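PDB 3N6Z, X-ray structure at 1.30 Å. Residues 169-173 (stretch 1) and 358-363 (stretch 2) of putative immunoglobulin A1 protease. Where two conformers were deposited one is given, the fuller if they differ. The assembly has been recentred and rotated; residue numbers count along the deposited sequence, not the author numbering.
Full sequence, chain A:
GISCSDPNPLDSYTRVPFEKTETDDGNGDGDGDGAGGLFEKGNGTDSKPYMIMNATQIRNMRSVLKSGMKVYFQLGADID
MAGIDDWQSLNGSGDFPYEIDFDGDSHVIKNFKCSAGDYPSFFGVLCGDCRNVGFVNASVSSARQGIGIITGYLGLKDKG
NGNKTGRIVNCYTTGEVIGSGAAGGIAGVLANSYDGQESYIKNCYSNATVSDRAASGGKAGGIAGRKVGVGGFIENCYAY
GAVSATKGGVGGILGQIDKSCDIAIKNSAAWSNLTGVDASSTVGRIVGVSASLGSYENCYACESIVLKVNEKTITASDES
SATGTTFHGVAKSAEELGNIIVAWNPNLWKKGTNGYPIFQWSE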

# COMPACT_ATOMS: atom_id res chain seq x y z
N VAL A 169 -1.48 7.99 -3.41
CA VAL A 169 -0.71 9.20 -3.14
C VAL A 169 -1.20 9.85 -1.82
O VAL A 169 -2.42 10.00 -1.61
CB VAL A 169 -0.83 10.17 -4.35
CG1 VAL A 169 -0.03 11.42 -4.12
CG2 VAL A 169 -0.38 9.47 -5.64
N ASN A 170 -0.27 10.29 -0.98
CA ASN A 170 -0.63 11.00 0.26
C ASN A 170 -1.54 10.13 1.14
O ASN A 170 -2.57 10.61 1.64
CB ASN A 170 -1.30 12.36 0.02
CG ASN A 170 -0.60 13.22 -0.99
OD1 ASN A 170 0.61 13.18 -1.18
ND2 ASN A 170 -1.41 14.03 -1.68
N CYS A 171 -1.17 8.86 1.31
CA CYS A 171 -1.94 7.94 2.12
C CYS A 171 -1.05 7.26 3.17
O CYS A 171 0.17 7.22 3.03
CB CYS A 171 -2.63 6.87 1.27
SG CYS A 171 -3.88 7.49 0.15
N TYR A 172 -1.68 6.67 4.17
CA TYR A 172 -0.95 5.89 5.15
C TYR A 172 -1.79 4.77 5.69
O TYR A 172 -3.03 4.80 5.61
CB TYR A 172 -0.39 6.77 6.27
CG TYR A 172 -1.36 7.23 7.35
CD1 TYR A 172 -1.52 6.49 8.51
CD2 TYR A 172 -2.00 8.46 7.25
CE1 TYR A 172 -2.31 6.97 9.57
CE2 TYR A 172 -2.82 8.94 8.29
CZ TYR A 172 -2.95 8.21 9.44
OH TYR A 172 -3.71 8.70 10.49
N THR A 173 -1.10 3.77 6.24
CA THR A 173 -1.74 2.66 6.92
C THR A 173 -1.05 2.30 8.21
O THR A 173 0.18 2.43 8.37
CB THR A 173 -1.84 1.38 6.05
OG1 THR A 173 -0.54 0.86 5.86
CG2 THR A 173 -2.48 1.67 4.69
N ILE A 358 4.97 11.80 10.40
CA ILE A 358 3.59 11.52 10.03
C ILE A 358 3.09 12.66 9.14
O ILE A 358 3.86 13.54 8.80
CB ILE A 358 2.71 11.25 11.30
CG1 ILE A 358 2.68 12.48 12.21
CG2 ILE A 358 3.19 10.01 12.05
CD1 ILE A 358 1.75 12.37 13.38
N PHE A 359 1.82 12.65 8.76
CA PHE A 359 1.29 13.77 8.02
C PHE A 359 0.76 14.80 8.99
O PHE A 359 0.38 14.48 10.12
CB PHE A 359 0.14 13.36 7.07
CG PHE A 359 0.51 12.32 6.03
CD1 PHE A 359 1.78 12.19 5.50
CD2 PHE A 359 -0.49 11.51 5.54
CE1 PHE A 359 2.05 11.26 4.52
CE2 PHE A 359 -0.25 10.59 4.53
CZ PHE A 359 1.04 10.46 4.05
N GLN A 360 0.64 16.02 8.49
CA GLN A 360 0.08 17.10 9.30
C GLN A 360 -1.35 16.80 9.73
O GLN A 360 -1.78 17.25 10.79
CB GLN A 360 0.22 18.41 8.55
CG GLN A 360 1.69 18.82 8.56
CD GLN A 360 2.01 20.01 7.74
OE1 GLN A 360 1.21 20.94 7.65
NE2 GLN A 360 3.20 20.01 7.12
N TRP A 361 -2.07 16.00 8.94
CA TRP A 361 -3.45 15.60 9.21
C TRP A 361 -3.61 14.18 9.78
O TRP A 361 -4.72 13.74 10.00
CB TRP A 361 -4.28 15.75 7.95
CG TRP A 361 -3.77 15.11 6.72
CD1 TRP A 361 -3.04 15.70 5.76
CD2 TRP A 361 -4.01 13.75 6.27
NE1 TRP A 361 -2.77 14.81 4.73
CE2 TRP A 361 -3.39 13.62 5.00
CE3 TRP A 361 -4.72 12.66 6.78
CZ2 TRP A 361 -3.43 12.43 4.26
CZ3 TRP A 361 -4.76 11.49 6.05
CH2 TRP A 361 -4.11 11.38 4.79
N SER A 362 -2.52 13.46 10.03
CA SER A 362 -2.61 12.13 10.61
C SER A 362 -3.29 12.17 11.95
O SER A 362 -3.10 13.13 12.73
CB SER A 362 -1.22 11.48 10.73
OG SER A 362 -0.60 11.28 9.46
N GLU A 363 -4.10 11.16 12.22
CA GLU A 363 -4.73 11.02 13.52
C GLU A 363 -3.65 10.84 14.60
O GLU A 363 -2.64 10.15 14.40
CB GLU A 363 -5.72 9.86 13.55
CG GLU A 363 -6.55 9.89 14.82
CD GLU A 363 -7.61 8.84 14.90
OE1 GLU A 363 -7.25 7.65 14.97
OE2 GLU A 363 -8.80 9.20 15.00
OXT GLU A 363 -3.79 11.41 15.70
O HOH W 1 -2.55 7.96 12.85

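Two segments of one chain, separated by at least 187 residues in sequence wherever they touch, meet here through side-chain packing, contacts of main-chain atoms with aromatic rings, and a single direct hydrogen bond. Their backbones stay well apart: the CA atoms of N170 and F359 lie 8.5 Å from each other, as do those of Y172 and S362, and no backbone-to-backbone hydrogen bond links the two stretches. Y172 and T173 are extended and belong to a strand that continues later in the chain. Before them, N170 adopts positive phi and psi (57°/46°), a left-handed conformation that interrupts the extended path between V169 and C171. In the second stretch, the short strand 358-359 runs into a type I beta turn from F359 to S362, with Q360 and W361 at its central positions. The turn is closed by the backbone hydrogen bond from S362 N to F359 O (3.1 Å). A second bond, from F359 N to S362 OG (2.9 Å), ties the serine side chain back to the start of the turn, so that both the amide and the carbonyl of F359 are engaged by S362. The chain ends just beyond, at the carboxylate of E363.

Y172 is the centre of the contact, with 92 Å² of its surface covered by the other stretch. Its CA-to-CB bond points toward the other stretch, and with chi1 at 78° (p) the ring and its hydroxyl reach F359, W361, S362 and E363. The phenol oxygen accepts the one direct hydrogen bond between the stretches, from E363 N to Y172 OH (3.0 Å, N-H...O angle 149°). Water 1 adds a second link at the same place: it lies 2.7 Å from Y172 OH and donates to E363 O, its oxygen also 2.7 Å from that atom. The tyrosine hydroxyl is thus joined to the last residue both directly, through its amide, and by way of water, through its terminal carboxylate. E363 CB lies 3.8 Å from Y172 OH, but the end of the side chain leads away.

Along the ring from the hydroxyl the packing is largely aromatic. F359 also points its CA-to-CB bond toward the other stretch, and its CD2 comes within 3.8 Å of Y172 CD2. The two ring planes are nearly perpendicular, at 82°, with centroids 5.8 Å apart, but the arrangement is oblique. W361 starts sideways, yet its indole end comes nearer, bringing CZ3 to 3.9 Å from Y172 CE2; these six-membered rings are inclined at 45°, also obliquely, with centroids 5.9 Å apart. S362 OG approaches Y172 CE2 at 3.4 Å.

The backbone of the first stretch completes the packing. N170 O lies at the edge of the indole, 3.3 Å from W361 CZ2, and C171 O at the edge of the phenylalanine ring, 3.5 Å from F359 CZ. The carbonyl carbon of the first, N170 C, is 3.7 Å from F359 CE2. C171 turns its own CA-to-CB bond away, so it meets the aromatic cluster through its main chain.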